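Local coordinates for protein lipolytic enzyme (Clostridium thermocellum, PDB 2VPT) that serves as the catalytic domain of a cellulosomal family 3 carbohydrate esterase, a GDSL-like (SGNH-clan) hydrolase that removes acetyl groups from acetylated xylan, at residues T122-D127 with K193-I198; R28-R33 with I187-Y192; N77-H82 with T116-V121. One frame throughout, in Å; residues are numbered along the deposited sequence. Where two conformers were deposited one is given.

Interaction 1 of 3, residues T122-D127 with K193-I198; sequences TLFVAD and KYTIDI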
loop_
_atom_site.group_PDB
_atom_site.type_symbol
_atom_site.label_atom_id
_atom_site.label_comp_id
_atom_site.label_asym_id
_atom_site.label_seq_id
_atom_site.Cartn_x
_atom_site.Cartn_y
_atom_site.Cartn_z
ATOM N N THR A 122 -4.914 9.956 -23.291
ATOM C CA THR A 122 -4.121 11.129 -22.988
ATOM C C THR A 122 -3.130 10.735 -21.902
ATOM O O THR A 122 -3.514 10.153 -20.883
ATOM C CB THR A 122 -5.006 12.294 -22.545
ATOM O OG1 THR A 122 -5.822 12.693 -23.657
ATOM C CG2 THR A 122 -4.192 13.490 -22.058
ATOM N N LEU A 123 -1.862 11.055 -22.125
ATOM C CA LEU A 123 -0.775 10.621 -21.244
ATOM C C LEU A 123 -0.019 11.805 -20.666
ATOM O O LEU A 123 0.383 12.717 -21.382
ATOM C CB LEU A 123 0.190 9.712 -22.023
ATOM C CG LEU A 123 1.412 9.166 -21.273
ATOM C CD1 LEU A 123 1.044 8.237 -20.111
ATOM C CD2 LEU A 123 2.354 8.421 -22.236
ATOM N N PHE A 124 0.149 11.792 -19.353
ATOM C CA PHE A 124 0.998 12.726 -18.631
ATOM C C PHE A 124 2.185 11.968 -18.083
ATOM O O PHE A 124 2.027 10.887 -17.524
ATOM C CB PHE A 124 0.219 13.381 -17.489
ATOM C CG PHE A 124 -0.865 14.302 -17.957
ATOM C CD1 PHE A 124 -0.572 15.608 -18.251
ATOM C CD2 PHE A 124 -2.159 13.857 -18.154
ATOM C CE1 PHE A 124 -1.545 16.475 -18.697
ATOM C CE2 PHE A 124 -3.144 14.728 -18.611
ATOM C CZ PHE A 124 -2.826 16.037 -18.876
ATOM N N VAL A 125 3.372 12.542 -18.262
ATOM C CA VAL A 125 4.627 11.947 -17.811
ATOM C C VAL A 125 5.311 12.924 -16.872
ATOM O O VAL A 125 5.589 14.061 -17.265
ATOM C CB VAL A 125 5.545 11.617 -18.996
ATOM C CG1 VAL A 125 6.875 11.041 -18.486
ATOM C CG2 VAL A 125 4.842 10.623 -19.942
ATOM N N ALA A 126 5.596 12.475 -15.649
ATOM C CA ALA A 126 6.221 13.297 -14.617
ATOM C C ALA A 126 7.710 13.021 -14.420
ATOM O O ALA A 126 8.168 11.886 -14.579
ATOM C CB ALA A 126 5.508 13.091 -13.291
ATOM N N ASP A 127 8.453 14.063 -14.056
ATOM C CA ASP A 127 9.755 13.877 -13.421
ATOM C C ASP A 127 9.612 13.836 -11.887
ATOM O O ASP A 127 8.481 13.790 -11.379
ATOM C CB ASP A 127 10.800 14.882 -13.943
ATOM C CG ASP A 127 10.593 16.298 -13.473
ATOM O OD1 ASP A 127 9.589 16.593 -12.800
ATOM O OD2 ASP A 127 11.483 17.132 -13.787
ATOM N N LYS A 193 -1.794 21.843 -11.657
ATOM C CA LYS A 193 -1.319 22.906 -12.560
ATOM C C LYS A 193 -1.185 22.437 -14.006
ATOM O O LYS A 193 -1.636 23.095 -14.945
ATOM C CB LYS A 193 0.001 23.464 -12.036
ATOM C CG LYS A 193 0.715 24.440 -12.976
ATOM C CD LYS A 193 1.990 24.949 -12.350
ATOM C CE LYS A 193 2.790 25.764 -13.357
ATOM N NZ LYS A 193 4.050 26.259 -12.795
ATOM N N TYR A 194 -0.543 21.287 -14.186
ATOM C CA TYR A 194 -0.220 20.793 -15.524
ATOM C C TYR A 194 -1.327 19.985 -16.192
ATOM O O TYR A 194 -1.288 19.761 -17.392
ATOM C CB TYR A 194 1.105 19.996 -15.488
ATOM C CG TYR A 194 2.336 20.884 -15.365
ATOM C CD1 TYR A 194 2.980 21.360 -16.499
ATOM C CD2 TYR A 194 2.868 21.233 -14.137
ATOM C CE1 TYR A 194 4.079 22.174 -16.403
ATOM C CE2 TYR A 194 3.987 22.064 -14.031
ATOM C CZ TYR A 194 4.588 22.530 -15.179
ATOM O OH TYR A 194 5.702 23.350 -15.116
ATOM N N THR A 195 -2.338 19.549 -15.428
ATOM C CA THR A 195 -3.405 18.715 -15.995
ATOM C C THR A 195 -4.783 19.354 -16.121
ATOM O O THR A 195 -5.592 18.902 -16.918
ATOM C CB THR A 195 -3.600 17.401 -15.188
ATOM O OG1 THR A 195 -4.074 17.708 -13.864
ATOM C CG2 THR A 195 -2.279 16.558 -15.128
ATOM N N ILE A 196 -5.061 20.389 -15.337
ATOM C CA ILE A 196 -6.456 20.849 -15.207
ATOM C C ILE A 196 -7.084 21.307 -16.533
ATOM O O ILE A 196 -8.205 20.942 -16.855
ATOM C CB ILE A 196 -6.612 21.918 -14.099
ATOM C CG1 ILE A 196 -8.093 22.258 -13.882
ATOM C CG2 ILE A 196 -5.842 23.180 -14.425
ATOM C CD1 ILE A 196 -8.980 21.068 -13.489
ATOM N N ASP A 197 -6.345 22.064 -17.329
ATOM C CA ASP A 197 -6.908 22.566 -18.574
ATOM C C ASP A 197 -7.232 21.447 -19.548
ATOM O O ASP A 197 -8.278 21.440 -20.169
ATOM C CB ASP A 197 -5.981 23.615 -19.189
ATOM C CG ASP A 197 -5.881 24.859 -18.319
ATOM O OD1 ASP A 197 -6.940 25.406 -17.955
ATOM O OD2 ASP A 197 -4.762 25.286 -17.975
ATOM N N ILE A 198 -6.339 20.463 -19.666
ATOM C CA ILE A 198 -6.589 19.343 -20.541
ATOM C C ILE A 198 -7.758 18.490 -20.021
ATOM O O ILE A 198 -8.596 18.015 -20.788
ATOM C CB ILE A 198 -5.301 18.501 -20.720
ATOM C CG1 ILE A 198 -4.294 19.309 -21.575
ATOM C CG2 ILE A 198 -5.639 17.163 -21.335
ATOM C CD1 ILE A 198 -2.817 18.957 -21.380
#
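F124 and T195 form a CH-pi contact at the heart of a buried helix-on-sheet packing, in which helix 181-203 lies against strand 122-126 of the central sheet. The axes of strand 122-126 and of the 193-198 segment run antiparallel, at 171°, and approach to 10.4 Å. T195 CG2 stands over the middle of the F124 ring, 3.6 Å from its centroid and only 10° off the ring normal. The T195 rotamer explains this. OG1 sits between the backbone N and the carbonyl carbon (chi1 65°), where it hydrogen-bonds W191 O within the helix, and the methyl is left to meet the phenyl. One turn on, I198 reaches toward F124 tip to tip, its CD1 3.8 Å from F124 CZ, while I198 CB lies at the ring edge, in plane. Obliquely to the ring, the carbonyl oxygen Y194 O comes within 3.5 Å of F124 CE1. I198 CG2 also meets T122 CG2 at 4.0 Å, extending the apolar seam to the start of the strand. Strand 122-126 runs between the parallel strands 86-90 and 156-159. V86 and V159 also touch F124, whereas L123 and V125 pack against helix 104-117.

Interaction 2 of 3, residues R28-R33 with I187-Y192; sequences RTELYR and IANIWY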
loop_
_atom_site.group_PDB
_atom_site.type_symbol
_atom_site.label_atom_id
_atom_site.label_comp_id
_atom_site.label_asym_id
_atom_site.label_seq_id
_atom_site.Cartn_x
_atom_site.Cartn_y
_atom_site.Cartn_z
ATOM N N ARG A 28 -2.575 11.312 -4.605
ATOM C CA ARG A 28 -3.952 11.032 -5.024
ATOM C C ARG A 28 -4.974 11.654 -4.073
ATOM O O ARG A 28 -6.012 12.145 -4.514
ATOM C CB ARG A 28 -4.167 9.523 -5.186
ATOM C CG ARG A 28 -3.361 8.958 -6.370
ATOM C CD ARG A 28 -3.311 7.455 -6.409
ATOM N NE ARG A 28 -2.451 6.863 -5.390
ATOM C CZ ARG A 28 -2.857 6.244 -4.278
ATOM N NH1 ARG A 28 -4.136 6.145 -3.929
ATOM N NH2 ARG A 28 -1.944 5.752 -3.472
ATOM N N THR A 29 -4.668 11.673 -2.784
ATOM C CA THR A 29 -5.612 12.233 -1.780
ATOM C C THR A 29 -5.915 13.696 -2.097
ATOM O O THR A 29 -7.066 14.095 -2.278
ATOM C CB THR A 29 -5.024 12.114 -0.380
ATOM O OG1 THR A 29 -4.663 10.746 -0.157
ATOM C CG2 THR A 29 -6.025 12.564 0.681
ATOM N N GLU A 30 -4.872 14.508 -2.186
ATOM C CA GLU A 30 -5.072 15.942 -2.427
ATOM C C GLU A 30 -5.514 16.214 -3.861
ATOM O O GLU A 30 -6.335 17.092 -4.111
ATOM C CB GLU A 30 -3.814 16.714 -2.059
ATOM C CG GLU A 30 -3.866 18.226 -2.257
ATOM C CD GLU A 30 -4.860 18.917 -1.351
ATOM O OE1 GLU A 30 -5.226 18.356 -0.293
ATOM O OE2 GLU A 30 -5.265 20.052 -1.701
ATOM N N LEU A 31 -4.981 15.477 -4.834
ATOM C CA LEU A 31 -5.358 15.763 -6.205
ATOM C C LEU A 31 -6.828 15.435 -6.448
ATOM O O LEU A 31 -7.514 16.168 -7.165
ATOM C CB LEU A 31 -4.466 15.017 -7.204
ATOM C CG LEU A 31 -4.708 15.337 -8.679
ATOM C CD1 LEU A 31 -4.515 16.825 -8.966
ATOM C CD2 LEU A 31 -3.771 14.513 -9.537
ATOM N N TYR A 32 -7.331 14.356 -5.845
ATOM C CA TYR A 32 -8.748 14.026 -5.977
ATOM C C TYR A 32 -9.610 15.173 -5.454
ATOM O O TYR A 32 -10.626 15.512 -6.080
ATOM C CB TYR A 32 -9.076 12.724 -5.237
ATOM C CG TYR A 32 -10.453 12.195 -5.546
ATOM C CD1 TYR A 32 -10.695 11.474 -6.699
ATOM C CD2 TYR A 32 -11.527 12.470 -4.711
ATOM C CE1 TYR A 32 -11.947 11.013 -7.019
ATOM C CE2 TYR A 32 -12.781 12.008 -5.013
ATOM C CZ TYR A 32 -13.000 11.284 -6.159
ATOM O OH TYR A 32 -14.249 10.804 -6.488
ATOM N N ARG A 33 -9.198 15.758 -4.340
ATOM C CA ARG A 33 -9.890 16.930 -3.781
ATOM C C ARG A 33 -9.883 18.084 -4.764
ATOM O O ARG A 33 -10.928 18.671 -5.052
ATOM C CB ARG A 33 -9.236 17.405 -2.486
ATOM C CG ARG A 33 -9.413 16.470 -1.308
ATOM C CD ARG A 33 -8.993 17.093 -0.006
ATOM N NE ARG A 33 -9.917 18.155 0.402
ATOM C CZ ARG A 33 -9.901 18.777 1.583
ATOM N NH1 ARG A 33 -9.004 18.468 2.513
ATOM N NH2 ARG A 33 -10.795 19.728 1.830
ATOM N N ILE A 187 3.123 18.106 -4.440
ATOM C CA ILE A 187 3.141 17.366 -5.695
ATOM C C ILE A 187 1.764 17.355 -6.354
ATOM O O ILE A 187 1.634 17.589 -7.544
ATOM C CB ILE A 187 3.669 15.928 -5.448
ATOM C CG1 ILE A 187 5.166 15.950 -5.093
ATOM C CG2 ILE A 187 3.377 15.003 -6.635
ATOM C CD1 ILE A 187 6.080 16.349 -6.217
ATOM N N ALA A 188 0.719 17.124 -5.557
ATOM C CA ALA A 188 -0.648 17.181 -6.063
ATOM C C ALA A 188 -0.960 18.521 -6.735
ATOM O O ALA A 188 -1.615 18.569 -7.770
ATOM C CB ALA A 188 -1.637 16.939 -4.937
ATOM N N ASN A 189 -0.488 19.600 -6.124
ATOM C CA ASN A 189 -0.719 20.929 -6.706
ATOM C C ASN A 189 -0.051 21.128 -8.051
ATOM O O ASN A 189 -0.602 21.797 -8.922
ATOM C CB ASN A 189 -0.410 22.022 -5.693
ATOM C CG ASN A 189 -1.593 22.231 -4.737
ATOM O OD1 ASN A 189 -1.690 21.595 -3.707
ATOM N ND2 ASN A 189 -2.534 23.073 -5.142
ATOM N N ILE A 190 1.104 20.486 -8.252
ATOM C CA ILE A 190 1.797 20.571 -9.534
ATOM C C ILE A 190 1.086 19.699 -10.579
ATOM O O ILE A 190 0.888 20.122 -11.709
ATOM C CB ILE A 190 3.285 20.223 -9.399
ATOM C CG1 ILE A 190 3.985 21.176 -8.418
ATOM C CG2 ILE A 190 3.971 20.258 -10.771
ATOM C CD1 ILE A 190 5.342 20.709 -7.951
ATOM N N TRP A 191 0.665 18.482 -10.218
ATOM C CA TRP A 191 -0.173 17.728 -11.134
ATOM C C TRP A 191 -1.382 18.562 -11.569
ATOM O O TRP A 191 -1.737 18.577 -12.745
ATOM C CB TRP A 191 -0.706 16.439 -10.498
ATOM C CG TRP A 191 0.280 15.283 -10.399
ATOM C CD1 TRP A 191 0.948 14.897 -9.290
ATOM C CD2 TRP A 191 0.675 14.372 -11.444
ATOM N NE1 TRP A 191 1.740 13.798 -9.564
ATOM C CE2 TRP A 191 1.578 13.459 -10.878
ATOM C CE3 TRP A 191 0.344 14.235 -12.795
ATOM C CZ2 TRP A 191 2.171 12.427 -11.625
ATOM C CZ3 TRP A 191 0.931 13.219 -13.534
ATOM C CH2 TRP A 191 1.823 12.325 -12.943
ATOM N N TYR A 192 -2.052 19.205 -10.607
ATOM C CA TYR A 192 -3.212 20.021 -10.933
ATOM C C TYR A 192 -2.843 21.096 -11.957
ATOM O O TYR A 192 -3.498 21.231 -12.978
ATOM C CB TYR A 192 -3.810 20.627 -9.663
ATOM C CG TYR A 192 -5.045 21.472 -9.917
ATOM C CD1 TYR A 192 -6.313 20.915 -9.854
ATOM C CD2 TYR A 192 -4.933 22.816 -10.240
ATOM C CE1 TYR A 192 -7.439 21.681 -10.084
ATOM C CE2 TYR A 192 -6.051 23.590 -10.459
ATOM C CZ TYR A 192 -7.294 23.014 -10.400
ATOM O OH TYR A 192 -8.416 23.794 -10.625
#
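L31 and A188 bring two helices together closely enough for their CA atoms to lie 4.9 Å apart. The axes of 28-33 and 187-192 approach to 8.4 Å with a crossing angle of -42°, and the small side chain of A188 permits this approach: its CB meets E30 CB at 3.6 Å and also abuts the backbone at L31 N. The tight part belongs to E30 and L31 together. E30 packs through the aliphatic part of its side chain, its CG, anti to the backbone N, lying 3.7 Å from A188 CB. L31 has its CG anti to the backbone N (chi1 -175°), and its two methyls divide the surface of the opposing helix between them. CD1 lies 3.6 Å from A188 O, an oxygen already used by Y192 N in the helical hydrogen bond, and extends to Y192 CB at 3.9 Å. CD2 instead touches W191 CB at 3.7 Å, the leucine and tryptophan side chains crossing at about a right angle. The indole leads away from residues 28-33 and stacks with Y27 and F88.

Both helices lie on one face of the sheet of the SGNH-hydrolase fold, an alpha/beta/alpha arrangement, and F88 of strand 86-90 also touches L31. Helix 28-37 belongs to the beta-alpha-beta crossover that joins strand 5-12 to its parallel neighbour 41-44. At the start of this helix, R28 has its side chain directed away from segment 187-192 at its first bond, and its guanidinium group hydrogen-bonds the backbone oxygens of T16, M24 and S50.

Toward solvent the fit is looser. N189, exposed, makes a peripheral, more distant contact with E30 and also touches L34, and Y192 continues along helix 28-37 to L34 and L35.

Interaction 3 of 3, residues N77-H82 with T116-V121; sequences NWLNTH and TVKPNV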
loop_
_atom_site.group_PDB
_atom_site.type_symbol
_atom_site.label_atom_id
_atom_site.label_comp_id
_atom_site.label_asym_id
_atom_site.label_seq_id
_atom_site.Cartn_x
_atom_site.Cartn_y
_atom_site.Cartn_z
ATOM N N ASN A 77 -2.071 -5.179 -20.001
ATOM C CA ASN A 77 -3.194 -5.788 -19.295
ATOM C C ASN A 77 -3.972 -4.784 -18.452
ATOM O O ASN A 77 -5.211 -4.795 -18.434
ATOM C CB ASN A 77 -2.721 -6.952 -18.428
ATOM C CG ASN A 77 -2.078 -8.059 -19.244
ATOM O OD1 ASN A 77 -2.498 -8.349 -20.361
ATOM N ND2 ASN A 77 -1.064 -8.690 -18.678
ATOM N N TRP A 78 -3.248 -3.913 -17.756
ATOM C CA TRP A 78 -3.892 -2.897 -16.931
ATOM C C TRP A 78 -4.736 -1.959 -17.796
ATOM O O TRP A 78 -5.862 -1.619 -17.448
ATOM C CB TRP A 78 -2.843 -2.086 -16.174
ATOM C CG TRP A 78 -1.957 -2.888 -15.280
ATOM C CD1 TRP A 78 -2.177 -4.146 -14.796
ATOM C CD2 TRP A 78 -0.719 -2.465 -14.730
ATOM N NE1 TRP A 78 -1.133 -4.537 -14.011
ATOM C CE2 TRP A 78 -0.234 -3.512 -13.928
ATOM C CE3 TRP A 78 0.016 -1.287 -14.818
ATOM C CZ2 TRP A 78 0.973 -3.428 -13.241
ATOM C CZ3 TRP A 78 1.219 -1.210 -14.134
ATOM C CH2 TRP A 78 1.678 -2.270 -13.361
ATOM N N LEU A 79 -4.180 -1.519 -18.917
ATOM C CA LEU A 79 -4.906 -0.656 -19.840
ATOM C C LEU A 79 -6.162 -1.322 -20.379
ATOM O O LEU A 79 -7.207 -0.687 -20.479
ATOM C CB LEU A 79 -3.993 -0.256 -21.003
ATOM C CG LEU A 79 -2.875 0.728 -20.631
ATOM C CD1 LEU A 79 -1.821 0.820 -21.744
ATOM C CD2 LEU A 79 -3.452 2.094 -20.351
ATOM N N ASN A 80 -6.051 -2.588 -20.758
ATOM C CA ASN A 80 -7.213 -3.293 -21.299
ATOM C C ASN A 80 -8.269 -3.543 -20.224
ATOM O O ASN A 80 -9.465 -3.456 -20.492
ATOM C CB ASN A 80 -6.786 -4.596 -21.979
ATOM C CG ASN A 80 -6.120 -4.358 -23.336
ATOM O OD1 ASN A 80 -5.210 -5.096 -23.732
ATOM N ND2 ASN A 80 -6.568 -3.327 -24.047
ATOM N N THR A 81 -7.833 -3.827 -18.998
ATOM C CA THR A 81 -8.751 -4.085 -17.899
ATOM C C THR A 81 -9.506 -2.829 -17.477
ATOM O O THR A 81 -10.722 -2.861 -17.278
ATOM C CB THR A 81 -8.001 -4.658 -16.688
ATOM O OG1 THR A 81 -7.463 -5.944 -17.028
ATOM C CG2 THR A 81 -8.919 -4.803 -15.479
ATOM N N HIS A 82 -8.797 -1.709 -17.370
ATOM C CA HIS A 82 -9.377 -0.500 -16.768
ATOM C C HIS A 82 -9.794 0.568 -17.768
ATOM O O HIS A 82 -10.555 1.467 -17.418
ATOM C CB HIS A 82 -8.412 0.072 -15.731
ATOM C CG HIS A 82 -8.135 -0.876 -14.613
ATOM N ND1 HIS A 82 -9.090 -1.212 -13.676
ATOM C CD2 HIS A 82 -7.035 -1.602 -14.311
ATOM C CE1 HIS A 82 -8.576 -2.087 -12.831
ATOM N NE2 HIS A 82 -7.334 -2.348 -13.198
ATOM N N THR A 116 0.287 2.494 -28.410
ATOM C CA THR A 116 0.040 1.340 -29.280
ATOM C C THR A 116 -1.194 0.578 -28.799
ATOM O O THR A 116 -2.057 0.218 -29.592
ATOM C CB THR A 116 1.277 0.418 -29.364
ATOM O OG1 THR A 116 2.386 1.152 -29.899
ATOM C CG2 THR A 116 1.002 -0.800 -30.242
ATOM N N VAL A 117 -1.302 0.372 -27.485
ATOM C CA VAL A 117 -2.423 -0.346 -26.900
ATOM C C VAL A 117 -3.690 0.503 -26.812
ATOM O O VAL A 117 -4.790 -0.000 -27.047
ATOM C CB VAL A 117 -2.065 -0.858 -25.484
ATOM C CG1 VAL A 117 -3.278 -1.524 -24.831
ATOM C CG2 VAL A 117 -0.872 -1.809 -25.546
ATOM N N LYS A 118 -3.541 1.783 -26.467
ATOM C CA LYS A 118 -4.677 2.710 -26.339
ATOM C C LYS A 118 -4.415 4.011 -27.098
ATOM O O LYS A 118 -4.035 5.025 -26.529
ATOM C CB LYS A 118 -4.987 2.968 -24.858
ATOM C CG LYS A 118 -5.510 1.732 -24.126
ATOM C CD LYS A 118 -6.866 1.257 -24.665
ATOM C CE LYS A 118 -7.473 0.155 -23.818
ATOM N NZ LYS A 118 -8.796 -0.269 -24.346
ATOM N N PRO A 119 -4.603 3.976 -28.437
ATOM C CA PRO A 119 -4.268 5.123 -29.284
ATOM C C PRO A 119 -4.935 6.442 -28.928
ATOM O O PRO A 119 -4.366 7.500 -29.227
ATOM C CB PRO A 119 -4.724 4.677 -30.679
ATOM C CG PRO A 119 -4.794 3.244 -30.630
ATOM C CD PRO A 119 -5.070 2.825 -29.222
ATOM N N ASN A 120 -6.104 6.388 -28.283
ATOM C CA ASN A 120 -6.864 7.593 -27.956
ATOM C C ASN A 120 -6.647 8.123 -26.541
ATOM O O ASN A 120 -7.282 9.102 -26.130
ATOM C CB ASN A 120 -8.353 7.353 -28.206
ATOM C CG ASN A 120 -8.667 7.171 -29.683
ATOM O OD1 ASN A 120 -8.027 7.778 -30.536
ATOM N ND2 ASN A 120 -9.637 6.332 -29.979
ATOM N N VAL A 121 -5.743 7.491 -25.800
ATOM C CA VAL A 121 -5.485 7.897 -24.428
ATOM C C VAL A 121 -4.747 9.235 -24.390
ATOM O O VAL A 121 -4.064 9.624 -25.337
ATOM C CB VAL A 121 -4.698 6.802 -23.668
ATOM C CG1 VAL A 121 -3.193 6.872 -23.962
ATOM C CG2 VAL A 121 -4.953 6.910 -22.167
HETATM O O HOH W 1 -10.289 -1.913 -22.711
HETATM O O HOH W 2 -6.291 -2.316 -26.617
#
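L79 and N80, near the C-terminal end of helix 68-82, meet V117 and K118 where helix 104-117 gives way to a type I beta turn. That turn, K118 to V121, leads into strand 122-126, so the contact belongs to the helix-to-strand corner of the beta-alpha-beta crossover between strands 86-90 and 122-126. K118 is the first residue to leave helical backbone angles, and its side chain reaches alongside the last turn of helix 68-82.

The apolar layer is formed by L79, which is buried and also touches P84. Its CB lies 4.0 Å from K118 CG and 4.1 Å from V117 CG1, the leucine and valine side chains crossing obliquely. Past CG the lysine bends at chi2 (-65°), and from CD onward it is extended, carrying CE to 3.5 Å from the carbonyl oxygen L79 O. The same methylene lies 3.6 Å from N80 ND2, so the asparagine amide rests against the aliphatic end of the lysine.

Two waters complete the polar layer. One donates to N80 O and accepts from K118 NZ, each at 2.8 Å; the other accepts from N80 ND2 and donates to V117 O, again at 2.8 Å each. K118 NZ has a direct partner as well, N83 OD1, just beyond helix 68-82.

Carbon atoms of the lysine and valine carry the direct contacts between the two segments, while the hydrogen bonds between them run through the two waters, as suits a partly exposed site. The ammonium also lies beside the C-terminal end of helix 68-82, and its positive charge is probably favoured by the negative end of the helix; the water on N80 O and the bond to N83 OD1 help to hold it there.

From the N terminus, interaction 2 opens first, at helix 28-37, and its long loop closes only when helix 181-203 arrives. Interaction 3 is nested inside that loop: it closes a short one between helices 68-82 and 104-117. Directly after its second segment, strand 122-126 opens interaction 1, in series with interaction 3. Interaction 1 closes at 193-198, beyond the point where interaction 2 has closed, so these two loops cross. They share helix 181-203 and touch through W191, whose ring packs on F124 and A126. Together they tie that C-terminal helix to both the sheet and helix 28-37, while interaction 3 joins two helices at a corner remote from interaction 2.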